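Local coordinates for bacteriocin immunity protein (Pseudomonas aeruginosa, PDB 4UHP), which binds the DNase of its cognate toxin, pyocin AP41, in a tight complex, and thereby probably protects the producing cell from its own bacteriocin, at residues 17-22 against 43-48; 23-28 against 32-37. One frame throughout, in Å; residues are numbered along the deposited sequence.

Contact 1 of 2, residues 17-22 against 43-48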
ATOM      1  N   GLU D  17      18.779   7.727   2.207  1.00 34.67           N
ATOM      2  CA  GLU D  17      18.874   6.557   3.074  1.00 35.32           C
ATOM      3  C   GLU D  17      17.501   6.097   3.558  1.00 33.06           C
ATOM      4  O   GLU D  17      17.220   4.897   3.612  1.00 36.45           O
ATOM      5  CB  GLU D  17      19.784   6.869   4.264  1.00 43.25           C
ATOM      6  CG  GLU D  17      19.859   5.779   5.314  1.00 54.25           C
ATOM      7  CD  GLU D  17      20.970   6.016   6.318  1.00 60.16           C
ATOM      8  OE1 GLU D  17      21.574   7.109   6.291  1.00 61.10           O
ATOM      9  OE2 GLU D  17      21.244   5.104   7.127  1.00 63.90           O
ATOM     10  N   ILE D  18      16.649   7.057   3.905  1.00 25.83           N
ATOM     11  CA  ILE D  18      15.289   6.762   4.341  1.00 26.36           C
ATOM     12  C   ILE D  18      14.436   6.254   3.183  1.00 28.12           C
ATOM     13  O   ILE D  18      13.674   5.294   3.332  1.00 24.52           O
ATOM     14  CB  ILE D  18      14.612   8.003   4.959  1.00 28.48           C
ATOM     15  CG1 ILE D  18      15.359   8.455   6.213  1.00 31.86           C
ATOM     16  CG2 ILE D  18      13.157   7.719   5.286  1.00 27.19           C
ATOM     17  CD1 ILE D  18      14.737   9.658   6.881  1.00 36.49           C
ATOM     18  N   ILE D  19      14.569   6.902   2.028  1.00 25.62           N
ATOM     19  CA  ILE D  19      13.773   6.549   0.858  1.00 23.64           C
ATOM     20  C   ILE D  19      14.074   5.127   0.378  1.00 24.71           C
ATOM     21  O   ILE D  19      13.175   4.404  -0.054  1.00 18.23           O
ATOM     22  CB  ILE D  19      14.006   7.540  -0.295  1.00 22.61           C
ATOM     23  CG1 ILE D  19      13.728   8.969   0.173  1.00 23.15           C
ATOM     24  CG2 ILE D  19      13.118   7.201  -1.476  1.00 21.42           C
ATOM     25  CD1 ILE D  19      12.338   9.152   0.753  1.00 19.37           C
ATOM     26  N   GLU D  20      15.336   4.723   0.477  1.00 25.72           N
ATOM     27  CA  GLU D  20      15.748   3.386   0.061  1.00 29.23           C
ATOM     28  C   GLU D  20      15.013   2.298   0.845  1.00 30.05           C
ATOM     29  O   GLU D  20      14.863   1.172   0.372  1.00 23.03           O
ATOM     30  CB  GLU D  20      17.260   3.222   0.223  1.00 35.22           C
ATOM     31  CG  GLU D  20      18.075   3.981  -0.811  1.00 42.03           C
ATOM     32  CD  GLU D  20      19.561   3.979  -0.508  1.00 49.11           C
ATOM     33  OE1 GLU D  20      19.937   3.686   0.647  1.00 52.33           O
ATOM     34  OE2 GLU D  20      20.354   4.281  -1.426  1.00 51.96           O
ATOM     35  N   GLU D  21      14.548   2.647   2.038  1.00 24.93           N
ATOM     36  CA  GLU D  21      13.864   1.693   2.902  1.00 29.24           C
ATOM     37  C   GLU D  21      12.481   1.340   2.346  1.00 23.87           C
ATOM     38  O   GLU D  21      11.863   0.363   2.767  1.00 26.99           O
ATOM     39  CB  GLU D  21      13.760   2.255   4.325  1.00 34.98           C
ATOM     40  CG  GLU D  21      13.516   1.209   5.400  1.00 41.63           C
ATOM     41  CD  GLU D  21      14.042   1.628   6.766  1.00 40.36           C
ATOM     42  OE1 GLU D  21      14.843   2.585   6.835  1.00 38.79           O
ATOM     43  OE2 GLU D  21      13.651   0.999   7.771  1.00 39.52           O
ATOM     44  N   PHE D  22      12.006   2.131   1.387  1.00 23.58           N
ATOM     45  CA  PHE D  22      10.744   1.843   0.712  1.00 23.16           C
ATOM     46  C   PHE D  22      10.929   0.863  -0.446  1.00 29.19           C
ATOM     47  O   PHE D  22       9.991   0.595  -1.197  1.00 27.73           O
ATOM     48  CB  PHE D  22      10.104   3.137   0.203  1.00 18.99           C
ATOM     49  CG  PHE D  22       9.645   4.054   1.297  1.00 22.90           C
ATOM     50  CD1 PHE D  22       8.383   3.922   1.848  1.00 25.24           C
ATOM     51  CD2 PHE D  22      10.481   5.045   1.782  1.00 28.94           C
ATOM     52  CE1 PHE D  22       7.961   4.762   2.858  1.00 29.42           C
ATOM     53  CE2 PHE D  22      10.065   5.887   2.793  1.00 32.00           C
ATOM     54  CZ  PHE D  22       8.803   5.745   3.332  1.00 31.19           C
ATOM     55  N   LYS D  43       4.516   8.881   6.882  1.00 34.77           N
ATOM     56  CA  LYS D  43       3.912  10.087   7.424  1.00 31.98           C
ATOM     57  C   LYS D  43       4.985  11.119   7.740  1.00 28.23           C
ATOM     58  O   LYS D  43       4.735  12.319   7.672  1.00 32.76           O
ATOM     59  CB  LYS D  43       3.073   9.760   8.662  1.00 43.20           C
ATOM     60  CG  LYS D  43       1.932   8.784   8.373  1.00 49.34           C
ATOM     61  CD  LYS D  43       1.284   9.091   7.021  1.00 52.86           C
ATOM     62  CE  LYS D  43      -0.090   8.455   6.874  1.00 58.56           C
ATOM     63  NZ  LYS D  43      -1.045   9.381   6.205  1.00 61.96           N
ATOM     64  N   HIS D  44       6.184  10.647   8.063  1.00 26.33           N
ATOM     65  CA  HIS D  44       7.322  11.539   8.253  1.00 29.88           C
ATOM     66  C   HIS D  44       7.738  12.169   6.927  1.00 24.44           C
ATOM     67  O   HIS D  44       8.035  13.362   6.863  1.00 29.19           O
ATOM     68  CB  HIS D  44       8.504  10.790   8.867  1.00 32.02           C
ATOM     69  CG  HIS D  44       9.751  11.610   8.963  1.00 35.17           C
ATOM     70  ND1 HIS D  44       9.898  12.639   9.869  1.00 37.33           N
ATOM     71  CD2 HIS D  44      10.908  11.558   8.261  1.00 33.78           C
ATOM     72  CE1 HIS D  44      11.095  13.181   9.723  1.00 36.88           C
ATOM     73  NE2 HIS D  44      11.726  12.546   8.753  1.00 35.48           N
ATOM     74  N   PHE D  45       7.763  11.353   5.877  1.00 23.11           N
ATOM     75  CA  PHE D  45       8.058  11.821   4.526  1.00 21.68           C
ATOM     76  C   PHE D  45       7.118  12.955   4.131  1.00 22.41           C
ATOM     77  O   PHE D  45       7.558  14.022   3.702  1.00 21.16           O
ATOM     78  CB  PHE D  45       7.945  10.666   3.523  1.00 19.40           C
ATOM     79  CG  PHE D  45       8.150  11.078   2.089  1.00 19.58           C
ATOM     80  CD1 PHE D  45       9.417  11.070   1.528  1.00 21.14           C
ATOM     81  CD2 PHE D  45       7.076  11.468   1.302  1.00 21.01           C
ATOM     82  CE1 PHE D  45       9.611  11.447   0.211  1.00 18.30           C
ATOM     83  CE2 PHE D  45       7.264  11.851  -0.014  1.00 20.27           C
ATOM     84  CZ  PHE D  45       8.535  11.838  -0.560  1.00 15.25           C
ATOM     85  N   GLU D  46       5.820  12.715   4.285  1.00 23.43           N
ATOM     86  CA  GLU D  46       4.806  13.707   3.944  1.00 28.41           C
ATOM     87  C   GLU D  46       4.947  14.976   4.780  1.00 30.49           C
ATOM     88  O   GLU D  46       4.706  16.085   4.299  1.00 29.91           O
ATOM     89  CB  GLU D  46       3.408  13.114   4.126  1.00 27.98           C
ATOM     90  CG  GLU D  46       3.185  11.852   3.319  1.00 24.31           C
ATOM     91  CD  GLU D  46       1.843  11.205   3.586  1.00 29.96           C
ATOM     92  OE1 GLU D  46       1.216  11.509   4.625  1.00 33.11           O
ATOM     93  OE2 GLU D  46       1.419  10.385   2.747  1.00 31.15           O
ATOM     94  N   GLU D  47       5.346  14.803   6.034  1.00 31.64           N
ATOM     95  CA  GLU D  47       5.470  15.921   6.959  1.00 38.01           C
ATOM     96  C   GLU D  47       6.606  16.866   6.579  1.00 37.09           C
ATOM     97  O   GLU D  47       6.409  18.078   6.495  1.00 34.39           O
ATOM     98  CB  GLU D  47       5.680  15.405   8.383  1.00 43.69           C
ATOM     99  CG  GLU D  47       5.949  16.495   9.407  1.00 56.49           C
ATOM    100  CD  GLU D  47       6.210  15.935  10.791  1.00 63.78           C
ATOM    101  OE1 GLU D  47       5.915  14.742  11.013  1.00 64.54           O
ATOM    102  OE2 GLU D  47       6.710  16.687  11.654  1.00 69.36           O
ATOM    103  N   VAL D  48       7.792  16.313   6.345  1.00 29.30           N
ATOM    104  CA  VAL D  48       8.980  17.142   6.151  1.00 32.56           C
ATOM    105  C   VAL D  48       9.114  17.687   4.729  1.00 27.61           C
ATOM    106  O   VAL D  48       9.717  18.739   4.527  1.00 30.22           O
ATOM    107  CB  VAL D  48      10.272  16.373   6.510  1.00 28.76           C
ATOM    108  CG1 VAL D  48      10.285  16.025   7.989  1.00 35.63           C
ATOM    109  CG2 VAL D  48      10.414  15.122   5.658  1.00 24.79           C
TER
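I18 opens the contact by reaching toward H44, its CD1 stopping 4.5 Å from CD2 of H44, oblique to the imidazole. The approach is loose, and the histidine is positioned by other neighbours: CG2 of V48, one helical turn on, lies over one face of the ring, offset toward its rim, while NE2 is hydrogen-bonded to the hydroxyl of Y10, a residue that I18 also touches. I19 makes the closer approach. The CA of I19 and the CA of F45 are 8.6 Å apart, and the gap is closed by the side chains alone. CG1 of I19 stands beside the backbone N, anti to the carbonyl carbon (chi1 -55°), and carries CD1 to the phenyl ring, where it sits 3.6 Å from both CD1 and CE1 of F45. The methyl thus meets one ring bond at a slant, and the two side chains cross obliquely. Here helix 12-19 packs against helix 31-49 in the four-helix fold of the colicin and pyocin immunity proteins. I71 and V72 of helix 68-81 also touch I19, V75 of that helix touches F45, and V57 and I58 of the short helix 56-59 touch the same phenylalanine. Three residues further on, F22 turns toward helix 31-49, its CZ 5.0 Å from CB of F45. Its ring has CA of I19 at its edge, in plane, and packs on M38, L41, V42 and I58, whereas its carbonyl oxygen is hydrogen-bonded to a polar side chain of the DNase chain.

Contact 2 of 2, residues 23-28 against 32-37; sequences FKNKSG and SELEKR
S27 meets R37 and L34 through different atoms. Its CB lies 3.7 Å from CD of R37 and equally near NE, against the aliphatic end of an arginine that runs extended from CG to NE. Its OG, placed between the backbone N and the carbonyl carbon (chi1 60°), comes within 3.7 Å of CD1 of L34. The same leucine methyl has OD1 of N25 at 4.0 Å, so one apolar branch faces two polar oxygens, and no hydrogen bond passes directly between the segments. Those oxygens are occupied within the loop. OD1 of N25 accepts from the backbone N of G28 at 2.8 Å, an Asx motif in which the donor sits well above the carbonyl plane (52° out of it) and the hydrogen bond is bent, 137° at the hydrogen. Further out, OG of S27 takes the N-H of L29, ND2 of N25 gives to the L29 carbonyl, and the L29 side chain packs on L34 and R37. NE of R37 forms a salt bridge with OE2 of E21, modelled doubtfully short. N25 and L34 also pack on the DNase chain. The loop after helix 12-19 thus folds against the first turns of helix 31-49, while F23 at its start touches P68 and I71 of helix 68-81.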
ATOM      1  N   PHE D  23      12.137   0.325  -0.581  1.00 22.83           N
ATOM      2  CA  PHE D  23      12.449  -0.597  -1.669  1.00 28.93           C
ATOM      3  C   PHE D  23      13.160  -1.848  -1.164  1.00 23.96           C
ATOM      4  O   PHE D  23      13.198  -2.865  -1.850  1.00 26.50           O
ATOM      5  CB  PHE D  23      13.314   0.097  -2.727  1.00 26.88           C
ATOM      6  CG  PHE D  23      12.616   1.223  -3.436  1.00 22.58           C
ATOM      7  CD1 PHE D  23      12.596   2.497  -2.892  1.00 26.45           C
ATOM      8  CD2 PHE D  23      11.989   1.010  -4.652  1.00 23.21           C
ATOM      9  CE1 PHE D  23      11.954   3.538  -3.543  1.00 28.24           C
ATOM     10  CE2 PHE D  23      11.349   2.045  -5.310  1.00 23.94           C
ATOM     11  CZ  PHE D  23      11.329   3.311  -4.753  1.00 26.04           C
ATOM     12  N   LYS D  24      13.731  -1.758   0.033  1.00 36.67           N
ATOM     13  CA  LYS D  24      14.467  -2.865   0.633  1.00 36.08           C
ATOM     14  C   LYS D  24      14.155  -2.967   2.118  1.00 35.18           C
ATOM     15  O   LYS D  24      13.648  -2.020   2.721  1.00 34.69           O
ATOM     16  CB  LYS D  24      15.977  -2.693   0.431  1.00 43.58           C
ATOM     17  CG  LYS D  24      16.671  -1.942   1.560  1.00 51.98           C
ATOM     18  CD  LYS D  24      18.167  -1.823   1.310  1.00 59.67           C
ATOM     19  CE  LYS D  24      18.536  -0.436   0.808  1.00 60.96           C
ATOM     20  NZ  LYS D  24      19.979  -0.128   1.015  1.00 64.06           N
ATOM     21  N   ASN D  25      14.463  -4.116   2.708  1.00 34.97           N
ATOM     22  CA  ASN D  25      14.260  -4.308   4.138  1.00 36.45           C
ATOM     23  C   ASN D  25      15.511  -3.960   4.935  1.00 37.96           C
ATOM     24  O   ASN D  25      16.223  -4.847   5.404  1.00 39.62           O
ATOM     25  CB  ASN D  25      13.837  -5.748   4.431  1.00 37.77           C
ATOM     26  CG  ASN D  25      13.220  -5.904   5.805  1.00 41.33           C
ATOM     27  OD1 ASN D  25      13.312  -5.010   6.646  1.00 44.74           O
ATOM     28  ND2 ASN D  25      12.586  -7.046   6.042  1.00 41.30           N
ATOM     29  N   LYS D  26      15.769  -2.664   5.088  1.00 35.88           N
ATOM     30  CA  LYS D  26      16.930  -2.193   5.835  1.00 37.59           C
ATOM     31  C   LYS D  26      16.844  -2.548   7.310  1.00 38.14           C
ATOM     32  O   LYS D  26      17.827  -2.980   7.911  1.00 43.49           O
ATOM     33  CB  LYS D  26      17.086  -0.679   5.685  1.00 37.50           C
ATOM     34  CG  LYS D  26      18.064  -0.265   4.606  1.00 41.56           C
ATOM     35  CD  LYS D  26      18.438   1.198   4.734  1.00 47.63           C
ATOM     36  CE  LYS D  26      19.472   1.595   3.701  1.00 50.78           C
ATOM     37  NZ  LYS D  26      19.831   3.026   3.830  1.00 52.38           N
ATOM     38  N   SER D  27      15.661  -2.363   7.883  1.00 38.63           N
ATOM     39  CA  SER D  27      15.455  -2.546   9.313  1.00 40.46           C
ATOM     40  C   SER D  27      15.549  -4.011   9.717  1.00 40.23           C
ATOM     41  O   SER D  27      15.998  -4.329  10.819  1.00 45.22           O
ATOM     42  CB  SER D  27      14.097  -1.978   9.724  1.00 40.02           C
ATOM     43  OG  SER D  27      13.046  -2.632   9.030  1.00 34.96           O
ATOM     44  N   GLY D  28      15.123  -4.897   8.824  1.00 38.43           N
ATOM     45  CA  GLY D  28      15.108  -6.322   9.106  1.00 40.17           C
ATOM     46  C   GLY D  28      13.813  -6.739   9.778  1.00 46.09           C
ATOM     47  O   GLY D  28      13.575  -7.923  10.024  1.00 41.26           O
ATOM     48  N   SER D  32       3.887  -7.017  11.418  1.00 46.42           N
ATOM     49  CA  SER D  32       3.258  -5.809  11.933  1.00 43.76           C
ATOM     50  C   SER D  32       4.277  -4.754  12.351  1.00 39.60           C
ATOM     51  O   SER D  32       4.026  -3.560  12.209  1.00 40.41           O
ATOM     52  CB  SER D  32       2.343  -6.148  13.112  1.00 46.52           C
ATOM     53  OG  SER D  32       3.038  -6.867  14.115  1.00 48.86           O
ATOM     54  N   GLU D  33       5.425  -5.189  12.862  1.00 40.14           N
ATOM     55  CA  GLU D  33       6.457  -4.253  13.302  1.00 39.75           C
ATOM     56  C   GLU D  33       7.080  -3.520  12.123  1.00 40.04           C
ATOM     57  O   GLU D  33       7.407  -2.335  12.219  1.00 38.77           O
ATOM     58  CB  GLU D  33       7.546  -4.975  14.095  1.00 43.65           C
ATOM     59  CG  GLU D  33       7.121  -5.380  15.491  1.00 52.51           C
ATOM     60  CD  GLU D  33       8.296  -5.755  16.368  1.00 61.02           C
ATOM     61  OE1 GLU D  33       9.387  -6.030  15.823  1.00 62.03           O
ATOM     62  OE2 GLU D  33       8.128  -5.771  17.604  1.00 67.66           O
ATOM     63  N   LEU D  34       7.251  -4.233  11.016  1.00 34.99           N
ATOM     64  CA  LEU D  34       7.778  -3.628   9.803  1.00 35.95           C
ATOM     65  C   LEU D  34       6.792  -2.599   9.275  1.00 34.62           C
ATOM     66  O   LEU D  34       7.177  -1.502   8.872  1.00 30.82           O
ATOM     67  CB  LEU D  34       8.061  -4.692   8.742  1.00 33.02           C
ATOM     68  CG  LEU D  34       8.518  -4.175   7.376  1.00 37.52           C
ATOM     69  CD1 LEU D  34       9.797  -3.359   7.507  1.00 29.62           C
ATOM     70  CD2 LEU D  34       8.714  -5.328   6.404  1.00 32.80           C
ATOM     71  N   GLU D  35       5.514  -2.958   9.298  1.00 35.34           N
ATOM     72  CA  GLU D  35       4.474  -2.093   8.759  1.00 33.79           C
ATOM     73  C   GLU D  35       4.346  -0.800   9.555  1.00 31.15           C
ATOM     74  O   GLU D  35       4.155   0.269   8.981  1.00 29.06           O
ATOM     75  CB  GLU D  35       3.130  -2.820   8.725  1.00 33.35           C
ATOM     76  CG  GLU D  35       2.060  -2.064   7.964  1.00 40.04           C
ATOM     77  CD  GLU D  35       0.957  -2.967   7.458  1.00 40.51           C
ATOM     78  OE1 GLU D  35       0.841  -4.106   7.959  1.00 44.95           O
ATOM     79  OE2 GLU D  35       0.211  -2.540   6.552  1.00 36.40           O
ATOM     80  N   LYS D  36       4.455  -0.897  10.876  1.00 32.58           N
ATOM     81  CA  LYS D  36       4.341   0.287  11.721  1.00 36.61           C
ATOM     82  C   LYS D  36       5.555   1.202  11.564  1.00 34.92           C
ATOM     83  O   LYS D  36       5.450   2.415  11.746  1.00 38.25           O
ATOM     84  CB  LYS D  36       4.152  -0.110  13.186  1.00 43.99           C
ATOM     85  CG  LYS D  36       2.871  -0.889  13.449  1.00 58.27           C
ATOM     86  CD  LYS D  36       2.137  -0.364  14.672  1.00 69.09           C
ATOM     87  CE  LYS D  36       0.635  -0.294  14.429  1.00 73.93           C
ATOM     88  NZ  LYS D  36       0.220   1.026  13.878  1.00 74.93           N
ATOM     89  N   ARG D  37       6.704   0.626  11.224  1.00 30.51           N
ATOM     90  CA  ARG D  37       7.876   1.438  10.918  1.00 32.25           C
ATOM     91  C   ARG D  37       7.690   2.159   9.588  1.00 32.64           C
ATOM     92  O   ARG D  37       7.982   3.349   9.471  1.00 26.96           O
ATOM     93  CB  ARG D  37       9.152   0.594  10.879  1.00 33.94           C
ATOM     94  CG  ARG D  37      10.326   1.336  10.248  1.00 35.71           C
ATOM     95  CD  ARG D  37      11.669   0.694  10.544  1.00 36.77           C
ATOM     96  NE  ARG D  37      12.752   1.471   9.947  1.00 38.93           N
ATOM     97  CZ  ARG D  37      13.327   2.521  10.525  1.00 42.40           C
ATOM     98  NH1 ARG D  37      12.932   2.918  11.728  1.00 47.27           N
ATOM     99  NH2 ARG D  37      14.298   3.173   9.904  1.00 40.15           N
TER

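Both contacts use helix 31-49 and the polypeptide running from helix 12-19 toward it, and contact 2 is nested inside the loop that contact 1 closes. Contact 1 is the more central, about 3 Å from the centre of the chain, centre to centre, with I19 and F45 buried and hydrocarbon on ring as its tightest touch. Contact 2, about 15 Å out, lies toward the periphery; L34 is the one buried residue among those that touch, and loop polar groups satisfy one another beside it. Each buries 142 Å² between its segments. The two centres are about 12 Å apart; the E21-R37 pair joins them, and K26 reaches back to E20 and probably to the E17 carbonyl.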